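Local coordinates for protein 4-oxalocrotonate decarboxylase NahK (Pseudomonas putida, PDB 5D2K) that catalyses the metal-assisted decarboxylation of 2-oxohex-3-enedioate to 2-oxopent-4-enoate, a step in the breakdown of naphthalene, at residues D140-T145 with E183-R188. The protein carries 1 engineered substitution. Residues are numbered along the deposited sequence; the frame is centred on the assembly and turned at random. Where two conformers were deposited one is given.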
loop_
_atom_site.group_PDB
_atom_site.type_symbol
_atom_site.label_atom_id
_atom_site.label_comp_id
_atom_site.label_asym_id
_atom_site.label_seq_id
_atom_site.Cartn_x
_atom_site.Cartn_y
_atom_site.Cartn_z
ATOM N N ASP A 140 -7.164 9.043 14.740
ATOM C CA ASP A 140 -7.797 8.377 15.881
ATOM C C ASP A 140 -6.771 7.532 16.622
ATOM O O ASP A 140 -6.534 7.729 17.814
ATOM C CB ASP A 140 -8.969 7.517 15.374
ATOM C CG ASP A 140 -9.967 7.158 16.462
ATOM O OD1 ASP A 140 -9.673 7.380 17.651
ATOM O OD2 ASP A 140 -11.050 6.647 16.100
ATOM N N TYR A 141 -6.146 6.604 15.912
ATOM C CA TYR A 141 -5.109 5.766 16.512
ATOM C C TYR A 141 -4.197 5.193 15.424
ATOM O O TYR A 141 -4.441 5.378 14.224
ATOM C CB TYR A 141 -5.734 4.644 17.357
ATOM C CG TYR A 141 -6.732 3.765 16.627
ATOM C CD1 TYR A 141 -8.069 4.144 16.505
ATOM C CD2 TYR A 141 -6.344 2.547 16.085
ATOM C CE1 TYR A 141 -8.988 3.341 15.840
ATOM C CE2 TYR A 141 -7.255 1.731 15.418
ATOM C CZ TYR A 141 -8.571 2.138 15.302
ATOM O OH TYR A 141 -9.470 1.330 14.642
ATOM N N VAL A 142 -3.133 4.523 15.851
ATOM C CA VAL A 142 -2.137 3.988 14.931
ATOM C C VAL A 142 -2.105 2.460 15.024
ATOM O O VAL A 142 -2.443 1.902 16.070
ATOM C CB VAL A 142 -0.747 4.581 15.220
ATOM C CG1 VAL A 142 -0.851 6.109 15.330
ATOM C CG2 VAL A 142 -0.161 3.979 16.489
ATOM N N ILE A 143 -1.729 1.808 13.920
ATOM C CA ILE A 143 -1.737 0.349 13.808
ATOM C C ILE A 143 -0.478 -0.179 13.129
ATOM O O ILE A 143 -0.276 0.068 11.941
ATOM C CB ILE A 143 -2.956 -0.142 12.997
ATOM C CG1 ILE A 143 -4.265 0.254 13.687
ATOM C CG2 ILE A 143 -2.897 -1.648 12.780
ATOM C CD1 ILE A 143 -5.489 -0.088 12.867
ATOM N N PRO A 144 0.370 -0.915 13.877
ATOM C CA PRO A 144 1.504 -1.591 13.224
ATOM C C PRO A 144 0.998 -2.515 12.123
ATOM O O PRO A 144 0.077 -3.292 12.373
ATOM C CB PRO A 144 2.146 -2.378 14.366
ATOM C CG PRO A 144 1.864 -1.528 15.586
ATOM C CD PRO A 144 0.424 -1.053 15.344
ATOM N N THR A 145 1.552 -2.395 10.918
ATOM C CA THR A 145 1.031 -3.123 9.764
ATOM C C THR A 145 2.158 -3.578 8.848
ATOM O O THR A 145 3.013 -2.775 8.466
ATOM C CB THR A 145 0.061 -2.252 8.924
ATOM O OG1 THR A 145 -0.957 -1.698 9.761
ATOM C CG2 THR A 145 -0.606 -3.070 7.814
ATOM N N GLU A 183 -1.181 10.502 20.404
ATOM C CA GLU A 183 -0.424 11.288 21.374
ATOM C C GLU A 183 0.569 10.432 22.163
ATOM O O GLU A 183 1.513 10.949 22.762
ATOM C CB GLU A 183 -1.367 12.011 22.335
ATOM C CG GLU A 183 -2.022 11.111 23.364
ATOM C CD GLU A 183 -2.939 11.880 24.296
ATOM O OE1 GLU A 183 -2.974 13.127 24.198
ATOM O OE2 GLU A 183 -3.622 11.243 25.124
ATOM N N GLU A 184 0.346 9.114 22.166
ATOM C CA GLU A 184 1.217 8.172 22.876
ATOM C C GLU A 184 2.381 7.650 22.035
ATOM O O GLU A 184 3.268 6.964 22.547
ATOM C CB GLU A 184 0.426 6.952 23.349
ATOM C CG GLU A 184 -0.760 7.217 24.242
ATOM C CD GLU A 184 -1.504 5.925 24.540
ATOM O OE1 GLU A 184 -2.617 5.726 24.006
ATOM O OE2 GLU A 184 -0.955 5.092 25.288
ATOM N N VAL A 185 2.354 7.933 20.740
ATOM C CA VAL A 185 3.313 7.359 19.799
ATOM C C VAL A 185 3.971 8.433 18.933
ATOM O O VAL A 185 3.283 9.199 18.248
ATOM C CB VAL A 185 2.643 6.328 18.857
ATOM C CG1 VAL A 185 3.708 5.560 18.062
ATOM C CG2 VAL A 185 1.750 5.362 19.642
ATOM N N ASP A 186 5.296 8.477 18.947
ATOM C CA ASP A 186 6.034 9.377 18.071
ATOM C C ASP A 186 6.280 8.663 16.746
ATOM O O ASP A 186 7.149 7.796 16.655
ATOM C CB ASP A 186 7.354 9.799 18.724
ATOM C CG ASP A 186 8.095 10.875 17.934
ATOM O OD1 ASP A 186 8.040 10.877 16.687
ATOM O OD2 ASP A 186 8.752 11.728 18.573
ATOM N N LEU A 187 5.509 9.009 15.724
ATOM C CA LEU A 187 5.625 8.306 14.446
ATOM C C LEU A 187 6.905 8.647 13.700
ATOM O O LEU A 187 7.318 7.906 12.807
ATOM C CB LEU A 187 4.419 8.612 13.557
ATOM C CG LEU A 187 3.090 8.114 14.124
ATOM C CD1 LEU A 187 1.950 8.443 13.164
ATOM C CD2 LEU A 187 3.144 6.609 14.418
ATOM N N ARG A 188 7.532 9.767 14.054
ATOM C CA ARG A 188 8.775 10.158 13.389
ATOM C C ARG A 188 9.948 9.307 13.865
ATOM O O ARG A 188 10.796 8.889 13.061
ATOM C CB ARG A 188 9.071 11.646 13.634
ATOM C CG ARG A 188 10.302 12.149 12.891
ATOM C CD ARG A 188 10.585 13.613 13.226
ATOM N NE ARG A 188 10.923 13.809 14.633
ATOM C CZ ARG A 188 12.166 13.861 15.104
ATOM N NH1 ARG A 188 13.196 13.702 14.285
ATOM N NH2 ARG A 188 12.380 14.065 16.395
#
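Val-142 meets two side chains of the 183-188 loop at once, one with each of its methyl groups. Its CG2 comes tip to tip against CG2 of Val-185, 3.9 Å away, while the Val-142 and Leu-187 side chains run past one another, pointing opposite ways, and CG1 of Val-142 comes within 4.1 Å of CD2 of Leu-187. The fork of the valine thus serves both partners. With chi1 at -49°, CG2 is wedged between the backbone N and the carbonyl carbon, and CG1 lies opposite that carbon. On the loop side, Val-185 holds CG1 opposite its own backbone N (chi1 -170°), which leaves CG2 as the branch that meets the strand. No hydrogen bond links the two segments, whose closest alpha carbons, CA of Val-142 and CA of Val-185, are 8.0 Å apart. Strand 139-149 finds its backbone partners in Ser-118 and Val-120 of strand 112-121 and in Gly-176 and Ala-180, which follow strand 170-175. A classic beta bulge, with Asp-140 and Tyr-141 paired against the single residue Val-120, comes just before the valine. Leu-187 also packs on Leu-182 and Ile-117, so the loop rests against strands 112-121 and 139-149, which also bear the magnesium ligands Glu-114, Glu-116 and Glu-147; its side chain is about 10 Å from that of Glu-116. Methyl groups alone make this junction, which implies an apolar association without the directional constraint of a hydrogen bond.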